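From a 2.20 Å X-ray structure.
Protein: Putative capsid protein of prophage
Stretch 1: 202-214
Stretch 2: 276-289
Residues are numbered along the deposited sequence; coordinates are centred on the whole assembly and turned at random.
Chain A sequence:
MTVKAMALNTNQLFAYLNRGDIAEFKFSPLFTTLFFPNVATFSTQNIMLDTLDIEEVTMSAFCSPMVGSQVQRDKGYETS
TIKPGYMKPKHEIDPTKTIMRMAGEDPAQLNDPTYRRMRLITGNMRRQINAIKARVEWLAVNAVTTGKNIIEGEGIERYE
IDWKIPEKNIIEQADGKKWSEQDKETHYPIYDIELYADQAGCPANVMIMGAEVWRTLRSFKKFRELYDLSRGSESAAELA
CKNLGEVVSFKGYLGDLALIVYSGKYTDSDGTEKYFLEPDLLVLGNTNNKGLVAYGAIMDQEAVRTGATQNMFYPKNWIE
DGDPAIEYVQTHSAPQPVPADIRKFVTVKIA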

ATOM      1  N   CYS A 202      12.134   1.990 -20.689  1.00 36.29           N
ATOM      2  CA  CYS A 202      12.812   0.767 -20.237  1.00 36.82           C
ATOM      3  C   CYS A 202      11.812  -0.387 -20.343  1.00 34.62           C
ATOM      4  O   CYS A 202      10.624  -0.146 -20.550  1.00 35.44           O
ATOM      5  CB  CYS A 202      13.320   0.918 -18.790  1.00 37.23           C
ATOM      6  SG  CYS A 202      12.087   0.723 -17.478  1.00 43.14           S
ATOM      7  N   PRO A 203      12.285  -1.634 -20.254  1.00 32.09           N
ATOM      8  CA  PRO A 203      11.320  -2.702 -20.416  1.00 30.56           C
ATOM      9  C   PRO A 203      10.309  -2.771 -19.277  1.00 28.88           C
ATOM     10  O   PRO A 203      10.658  -2.565 -18.123  1.00 28.56           O
ATOM     11  CB  PRO A 203      12.182  -3.970 -20.427  1.00 30.39           C
ATOM     12  CG  PRO A 203      13.575  -3.534 -20.515  1.00 30.90           C
ATOM     13  CD  PRO A 203      13.648  -2.141 -20.045  1.00 31.91           C
ATOM     14  N   ALA A 204       9.070  -3.075 -19.612  1.00 27.45           N
ATOM     15  CA  ALA A 204       8.078  -3.417 -18.614  1.00 26.69           C
ATOM     16  C   ALA A 204       7.990  -4.927 -18.549  1.00 25.95           C
ATOM     17  O   ALA A 204       7.910  -5.599 -19.583  1.00 25.66           O
ATOM     18  CB  ALA A 204       6.723  -2.807 -18.977  1.00 26.67           C
ATOM     19  N   ASN A 205       7.993  -5.468 -17.329  1.00 25.51           N
ATOM     20  CA  ASN A 205       7.866  -6.908 -17.127  1.00 24.75           C
ATOM     21  C   ASN A 205       6.635  -7.297 -16.293  1.00 23.35           C
ATOM     22  O   ASN A 205       6.426  -8.463 -15.992  1.00 24.10           O
ATOM     23  CB  ASN A 205       9.186  -7.501 -16.576  1.00 24.75           C
ATOM     24  CG  ASN A 205       9.419  -7.209 -15.102  1.00 25.61           C
ATOM     25  OD1 ASN A 205       8.736  -6.392 -14.498  1.00 27.54           O
ATOM     26  ND2 ASN A 205      10.415  -7.888 -14.514  1.00 25.94           N
ATOM     27  N   VAL A 206       5.819  -6.318 -15.945  1.00 22.15           N
ATOM     28  CA  VAL A 206       4.569  -6.561 -15.230  1.00 21.38           C
ATOM     29  C   VAL A 206       3.465  -5.613 -15.712  1.00 20.95           C
ATOM     30  O   VAL A 206       3.706  -4.435 -15.950  1.00 20.41           O
ATOM     31  CB  VAL A 206       4.771  -6.513 -13.680  1.00 22.45           C
ATOM     32  CG1 VAL A 206       5.166  -5.104 -13.184  1.00 20.40           C
ATOM     33  CG2 VAL A 206       3.537  -7.078 -12.965  1.00 21.18           C
ATOM     34  N   MET A 207       2.272  -6.169 -15.945  1.00 20.88           N
ATOM     35  CA  MET A 207       1.074  -5.381 -16.238  1.00 20.04           C
ATOM     36  C   MET A 207       0.015  -5.683 -15.165  1.00 20.79           C
ATOM     37  O   MET A 207      -0.470  -6.801 -15.088  1.00 21.22           O
ATOM     38  CB  MET A 207       0.533  -5.639 -17.653  1.00 20.43           C
ATOM     39  CG  MET A 207      -0.597  -4.668 -18.085  1.00 20.14           C
ATOM     40  SD  MET A 207      -1.164  -4.689 -19.817  1.00 14.54           S
ATOM     41  CE  MET A 207      -1.525  -6.387 -20.105  1.00 16.25           C
ATOM     42  N   ILE A 208      -0.272  -4.682 -14.323  1.00 20.60           N
ATOM     43  CA  ILE A 208      -1.301  -4.744 -13.292  1.00 20.77           C
ATOM     44  C   ILE A 208      -2.565  -4.013 -13.761  1.00 21.18           C
ATOM     45  O   ILE A 208      -2.504  -2.851 -14.166  1.00 20.57           O
ATOM     46  CB  ILE A 208      -0.811  -4.145 -11.970  1.00 21.50           C
ATOM     47  CG1 ILE A 208       0.536  -4.778 -11.572  1.00 22.21           C
ATOM     48  CG2 ILE A 208      -1.851  -4.390 -10.879  1.00 21.50           C
ATOM     49  CD1 ILE A 208       1.461  -3.870 -10.879  1.00 23.87           C
ATOM     50  N   MET A 209      -3.698  -4.728 -13.737  1.00 21.06           N
ATOM     51  CA  MET A 209      -4.923  -4.327 -14.428  1.00 20.47           C
ATOM     52  C   MET A 209      -6.083  -4.342 -13.454  1.00 21.66           C
ATOM     53  O   MET A 209      -6.224  -5.287 -12.701  1.00 20.71           O
ATOM     54  CB  MET A 209      -5.310  -5.363 -15.494  1.00 20.80           C
ATOM     55  CG  MET A 209      -4.393  -5.515 -16.623  1.00 21.24           C
ATOM     56  SD  MET A 209      -4.898  -6.839 -17.712  1.00 15.41           S
ATOM     57  CE  MET A 209      -3.832  -8.098 -17.098  1.00 21.65           C
ATOM     58  N   GLY A 210      -6.937  -3.321 -13.534  1.00 22.75           N
ATOM     59  CA  GLY A 210      -8.263  -3.384 -12.960  1.00 23.63           C
ATOM     60  C   GLY A 210      -9.128  -4.391 -13.712  1.00 24.47           C
ATOM     61  O   GLY A 210      -8.747  -4.866 -14.796  1.00 25.00           O
ATOM     62  N   ALA A 211     -10.301  -4.686 -13.138  1.00 24.94           N
ATOM     63  CA  ALA A 211     -11.220  -5.725 -13.608  1.00 25.62           C
ATOM     64  C   ALA A 211     -11.793  -5.469 -14.979  1.00 25.51           C
ATOM     65  O   ALA A 211     -12.010  -6.395 -15.756  1.00 26.26           O
ATOM     66  CB  ALA A 211     -12.388  -5.910 -12.587  1.00 25.58           C
ATOM     67  N   GLU A 212     -12.072  -4.204 -15.254  1.00 26.42           N
ATOM     68  CA  GLU A 212     -12.664  -3.796 -16.503  1.00 26.18           C
ATOM     69  C   GLU A 212     -11.621  -3.928 -17.603  1.00 25.57           C
ATOM     70  O   GLU A 212     -11.925  -4.412 -18.686  1.00 25.07           O
ATOM     71  CB  GLU A 212     -13.202  -2.374 -16.366  1.00 27.31           C
ATOM     72  CG  GLU A 212     -13.724  -1.725 -17.647  1.00 30.26           C
ATOM     73  CD  GLU A 212     -14.753  -2.553 -18.361  1.00 35.86           C
ATOM     74  OE1 GLU A 212     -15.508  -3.291 -17.685  1.00 39.43           O
ATOM     75  OE2 GLU A 212     -14.823  -2.455 -19.614  1.00 39.45           O
ATOM     76  N   VAL A 213     -10.377  -3.557 -17.300  1.00 24.62           N
ATOM     77  CA  VAL A 213      -9.266  -3.785 -18.228  1.00 24.47           C
ATOM     78  C   VAL A 213      -9.114  -5.264 -18.596  1.00 24.42           C
ATOM     79  O   VAL A 213      -8.986  -5.604 -19.769  1.00 24.31           O
ATOM     80  CB  VAL A 213      -7.916  -3.255 -17.716  1.00 23.99           C
ATOM     81  CG1 VAL A 213      -6.816  -3.570 -18.745  1.00 24.01           C
ATOM     82  CG2 VAL A 213      -7.988  -1.762 -17.436  1.00 22.37           C
ATOM     83  N   TRP A 214      -9.104  -6.136 -17.603  1.00 25.07           N
ATOM     84  CA  TRP A 214      -8.951  -7.560 -17.864  1.00 25.58           C
ATOM     85  C   TRP A 214     -10.106  -8.105 -18.709  1.00 25.85           C
ATOM     86  O   TRP A 214      -9.866  -8.801 -19.672  1.00 24.87           O
ATOM     87  CB  TRP A 214      -8.830  -8.336 -16.562  1.00 26.09           C
ATOM     88  CG  TRP A 214      -8.845  -9.804 -16.735  1.00 26.40           C
ATOM     89  CD1 TRP A 214      -9.759 -10.671 -16.212  1.00 27.28           C
ATOM     90  CD2 TRP A 214      -7.920 -10.605 -17.496  1.00 26.80           C
ATOM     91  NE1 TRP A 214      -9.441 -11.963 -16.567  1.00 27.09           N
ATOM     92  CE2 TRP A 214      -8.327 -11.955 -17.356  1.00 25.15           C
ATOM     93  CE3 TRP A 214      -6.783 -10.317 -18.259  1.00 27.29           C
ATOM     94  CZ2 TRP A 214      -7.644 -13.013 -17.952  1.00 25.84           C
ATOM     95  CZ3 TRP A 214      -6.093 -11.365 -18.847  1.00 26.93           C
ATOM     96  CH2 TRP A 214      -6.534 -12.708 -18.699  1.00 26.81           C
ATOM     97  N   PHE A 276      -8.404   0.603  -4.788  1.00 32.28           N
ATOM     98  CA  PHE A 276      -7.066   1.175  -4.861  1.00 30.27           C
ATOM     99  C   PHE A 276      -6.749   1.586  -6.285  1.00 28.86           C
ATOM    100  O   PHE A 276      -6.291   2.690  -6.532  1.00 29.47           O
ATOM    101  CB  PHE A 276      -6.033   0.144  -4.412  1.00 29.30           C
ATOM    102  CG  PHE A 276      -5.996  -0.077  -2.935  1.00 28.80           C
ATOM    103  CD1 PHE A 276      -5.579   0.931  -2.083  1.00 28.54           C
ATOM    104  CD2 PHE A 276      -6.350  -1.303  -2.389  1.00 27.68           C
ATOM    105  CE1 PHE A 276      -5.522   0.703  -0.703  1.00 27.80           C
ATOM    106  CE2 PHE A 276      -6.295  -1.522  -1.043  1.00 25.75           C
ATOM    107  CZ  PHE A 276      -5.884  -0.530  -0.200  1.00 28.12           C
ATOM    108  N   LEU A 277      -6.979   0.662  -7.207  1.00 27.87           N
ATOM    109  CA  LEU A 277      -6.763   0.869  -8.619  1.00 26.57           C
ATOM    110  C   LEU A 277      -8.123   0.853  -9.301  1.00 27.05           C
ATOM    111  O   LEU A 277      -8.796  -0.168  -9.301  1.00 27.44           O
ATOM    112  CB  LEU A 277      -5.873  -0.247  -9.178  1.00 26.11           C
ATOM    113  CG  LEU A 277      -5.412  -0.149 -10.640  1.00 25.39           C
ATOM    114  CD1 LEU A 277      -4.480   1.063 -10.836  1.00 22.52           C
ATOM    115  CD2 LEU A 277      -4.732  -1.464 -11.111  1.00 23.81           C
ATOM    116  N   GLU A 278      -8.508   1.979  -9.880  1.00 27.11           N
ATOM    117  CA  GLU A 278      -9.752   2.074 -10.592  1.00 28.63           C
ATOM    118  C   GLU A 278      -9.799   0.974 -11.634  1.00 27.86           C
ATOM    119  O   GLU A 278      -8.775   0.664 -12.275  1.00 28.07           O
ATOM    120  CB  GLU A 278      -9.910   3.425 -11.276  1.00 29.24           C
ATOM    121  CG  GLU A 278     -10.286   4.547 -10.343  1.00 33.79           C
ATOM    122  CD  GLU A 278     -11.437   4.168  -9.436  1.00 39.13           C
ATOM    123  OE1 GLU A 278     -12.499   3.737  -9.956  1.00 42.92           O
ATOM    124  OE2 GLU A 278     -11.257   4.263  -8.197  1.00 43.64           O
ATOM    125  N   PRO A 279     -10.979   0.378 -11.802  1.00 27.04           N
ATOM    126  CA  PRO A 279     -11.092  -0.826 -12.603  1.00 26.29           C
ATOM    127  C   PRO A 279     -10.723  -0.660 -14.061  1.00 24.45           C
ATOM    128  O   PRO A 279     -10.399  -1.653 -14.688  1.00 23.65           O
ATOM    129  CB  PRO A 279     -12.569  -1.212 -12.466  1.00 26.82           C
ATOM    130  CG  PRO A 279     -13.068  -0.475 -11.292  1.00 27.76           C
ATOM    131  CD  PRO A 279     -12.283   0.781 -11.242  1.00 28.11           C
ATOM    132  N   ASP A 280     -10.756   0.574 -14.570  1.00 23.96           N
ATOM    133  CA  ASP A 280     -10.452   0.885 -15.992  1.00 23.33           C
ATOM    134  C   ASP A 280      -8.994   1.301 -16.231  1.00 22.22           C
ATOM    135  O   ASP A 280      -8.655   1.729 -17.334  1.00 20.59           O
ATOM    136  CB  ASP A 280     -11.413   1.952 -16.542  1.00 23.07           C
ATOM    137  CG  ASP A 280     -11.271   3.293 -15.848  1.00 25.35           C
ATOM    138  OD1 ASP A 280     -10.609   3.384 -14.780  1.00 27.58           O
ATOM    139  OD2 ASP A 280     -11.845   4.267 -16.360  1.00 27.28           O
ATOM    140  N   LEU A 281      -8.150   1.131 -15.207  1.00 21.50           N
ATOM    141  CA  LEU A 281      -6.712   1.428 -15.264  1.00 21.78           C
ATOM    142  C   LEU A 281      -5.828   0.171 -15.327  1.00 21.56           C
ATOM    143  O   LEU A 281      -6.135  -0.864 -14.704  1.00 22.05           O
ATOM    144  CB  LEU A 281      -6.255   2.245 -14.045  1.00 20.66           C
ATOM    145  CG  LEU A 281      -6.913   3.606 -13.810  1.00 22.40           C
ATOM    146  CD1 LEU A 281      -6.373   4.252 -12.491  1.00 21.15           C
ATOM    147  CD2 LEU A 281      -6.751   4.534 -15.007  1.00 20.12           C
ATOM    148  N   LEU A 282      -4.727   0.298 -16.074  1.00 21.13           N
ATOM    149  CA  LEU A 282      -3.649  -0.702 -16.101  1.00 20.54           C
ATOM    150  C   LEU A 282      -2.351   0.058 -15.874  1.00 20.89           C
ATOM    151  O   LEU A 282      -2.207   1.216 -16.311  1.00 21.26           O
ATOM    152  CB  LEU A 282      -3.573  -1.469 -17.444  1.00 20.89           C
ATOM    153  CG  LEU A 282      -3.171  -0.748 -18.743  1.00 20.68           C
ATOM    154  CD1 LEU A 282      -1.607  -0.744 -18.886  1.00 19.98           C
ATOM    155  CD2 LEU A 282      -3.860  -1.329 -20.020  1.00 19.73           C
ATOM    156  N   VAL A 283      -1.418  -0.601 -15.199  1.00 20.74           N
ATOM    157  CA  VAL A 283      -0.120  -0.054 -14.877  1.00 20.16           C
ATOM    158  C   VAL A 283       0.942  -0.972 -15.451  1.00 20.79           C
ATOM    159  O   VAL A 283       0.906  -2.180 -15.251  1.00 21.35           O
ATOM    160  CB  VAL A 283       0.081   0.060 -13.361  1.00 20.33           C
ATOM    161  CG1 VAL A 283       1.481   0.569 -13.027  1.00 18.35           C
ATOM    162  CG2 VAL A 283      -0.967   0.971 -12.746  1.00 20.56           C
ATOM    163  N   LEU A 284       1.864  -0.387 -16.200  1.00 21.29           N
ATOM    164  CA  LEU A 284       3.021  -1.093 -16.708  1.00 21.89           C
ATOM    165  C   LEU A 284       4.218  -0.684 -15.881  1.00 22.08           C
ATOM    166  O   LEU A 284       4.472   0.511 -15.703  1.00 22.88           O
ATOM    167  CB  LEU A 284       3.244  -0.756 -18.168  1.00 21.58           C
ATOM    168  CG  LEU A 284       2.223  -1.429 -19.089  1.00 22.60           C
ATOM    169  CD1 LEU A 284       2.184  -0.658 -20.427  1.00 21.99           C
ATOM    170  CD2 LEU A 284       2.536  -2.938 -19.255  1.00 17.04           C
ATOM    171  N   GLY A 285       4.932  -1.671 -15.353  1.00 22.11           N
ATOM    172  CA  GLY A 285       6.124  -1.403 -14.557  1.00 22.31           C
ATOM    173  C   GLY A 285       7.151  -2.503 -14.651  1.00 22.41           C
ATOM    174  O   GLY A 285       6.991  -3.466 -15.415  1.00 23.05           O
ATOM    175  N   ASN A 286       8.210  -2.354 -13.866  1.00 22.65           N
ATOM    176  CA  ASN A 286       9.330  -3.311 -13.839  1.00 23.14           C
ATOM    177  C   ASN A 286       9.548  -3.691 -12.375  1.00 22.78           C
ATOM    178  O   ASN A 286       9.788  -2.833 -11.532  1.00 22.38           O
ATOM    179  CB  ASN A 286      10.594  -2.717 -14.491  1.00 22.88           C
ATOM    180  CG  ASN A 286      11.671  -3.778 -14.794  1.00 24.60           C
ATOM    181  OD1 ASN A 286      12.226  -4.391 -13.886  1.00 25.68           O
ATOM    182  ND2 ASN A 286      11.944  -4.006 -16.074  1.00 25.04           N
ATOM    183  N   THR A 287       9.440  -4.977 -12.080  1.00 23.46           N
ATOM    184  CA  THR A 287       9.592  -5.475 -10.723  1.00 23.66           C
ATOM    185  C   THR A 287      11.012  -5.306 -10.131  1.00 23.65           C
ATOM    186  O   THR A 287      11.207  -5.528  -8.960  1.00 23.88           O
ATOM    187  CB  THR A 287       9.180  -6.965 -10.638  1.00 24.02           C
ATOM    188  OG1 THR A 287      10.036  -7.763 -11.478  1.00 24.44           O
ATOM    189  CG2 THR A 287       7.711  -7.144 -11.028  1.00 23.49           C
ATOM    190  N   ASN A 288      11.990  -4.946 -10.952  1.00 23.97           N
ATOM    191  CA  ASN A 288      13.313  -4.547 -10.464  1.00 24.20           C
ATOM    192  C   ASN A 288      13.365  -3.098  -9.942  1.00 23.63           C
ATOM    193  O   ASN A 288      14.357  -2.702  -9.352  1.00 23.50           O
ATOM    194  CB  ASN A 288      14.346  -4.704 -11.583  1.00 23.86           C
ATOM    195  CG  ASN A 288      14.403  -6.118 -12.131  1.00 25.81           C
ATOM    196  OD1 ASN A 288      14.004  -6.378 -13.284  1.00 28.63           O
ATOM    197  ND2 ASN A 288      14.915  -7.050 -11.315  1.00 23.98           N
ATOM    198  N   ASN A 289      12.321  -2.307 -10.202  1.00 23.37           N
ATOM    199  CA  ASN A 289      12.278  -0.871  -9.847  1.00 22.76           C
ATOM    200  C   ASN A 289      11.714  -0.748  -8.415  1.00 22.65           C
ATOM    201  O   ASN A 289      10.533  -0.412  -8.191  1.00 22.04           O
ATOM    202  CB  ASN A 289      11.423  -0.114 -10.879  1.00 22.58           C
ATOM    203  CG  ASN A 289      11.436   1.405 -10.694  1.00 23.30           C
ATOM    204  OD1 ASN A 289      12.423   2.000 -10.249  1.00 26.27           O
ATOM    205  ND2 ASN A 289      10.337   2.038 -11.061  1.00 23.13           N
TER

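An antiparallel pair of strands shows how apolar side chains, backbone hydrogen bonds and side-chain amides share the work of joining distant parts of a chain. In this putative capsid protein of a prophage, strand 206-209 runs against strand 281-285, and the two stretches together bury 915 Å² between them.

The apolar centre follows the alternation of the strands. Met207, Met209, Leu282 and Leu284 lie on one face of the sheet. Met207 CB packs 3.7 Å from Leu284 CD2, and its extended chain, with chi1 and chi2 both t, carries SD to 4.1 Å from Leu282 CD1. The flexible thioether thus reaches diagonally past its bridge partner Leu284 to Leu282, the next residue on the same face. Met209 CG lies 4.2 Å from Leu282 CB, while Val213, from the helix that follows, adds CG1 at 3.9 Å from Leu282 CD2. Val206, Ile208 and Val283 occupy the other face, where Leu277 reaches in from the loop before its strand and places CD2 4.1 Å from Ile208 CG2. Beta-branched Val and Ile suit extended strand positions, and their side chains bring no polar group into the buried layer.

Between these two layers of side chains runs the backbone ladder. Ile208 and Val283 form a reciprocal pair, Ile208 N to Val283 O at 2.9 Å and Val283 N to Ile208 O at 2.7 Å. Val206 N to Gly285 O and Gly285 N to Val206 O, each 3.1 Å, repeat the pattern. Gly210 N continues it to Leu281 O at 2.8 Å.

At one end the ladder gives way to a turn meeting a helix. Gly210 is the N-cap residue, and its lack of a side chain is essential to the fit: an ideal CB would lie 2.3 Å from Pro279 O and 2.8 Å from Glu278 O, both clashes. The type I turn from Glu278 to Leu281 presents Pro279 O to the first turn of the helix, where it accepts a hydrogen bond from Val213 N at 3.2 Å and a weak one from Glu212 N at 3.1 Å. Backbone amides at a helix start lack partners within the helix, so a carbonyl from another segment can serve them.

The other end is held by backbone and amide side chains together. Gly285 O accepts from Asn205 N at 2.9 Å as well as from Val206 N. Asn205 uses both ends of its amide: OD1 accepts from Thr287 N at 2.9 Å, and ND2 donates to Thr287 OG1 at 3.1 Å. At the partly exposed margin, Asn286 ND2 donates almost linearly to Pro203 O at 2.8 Å, closing the contact.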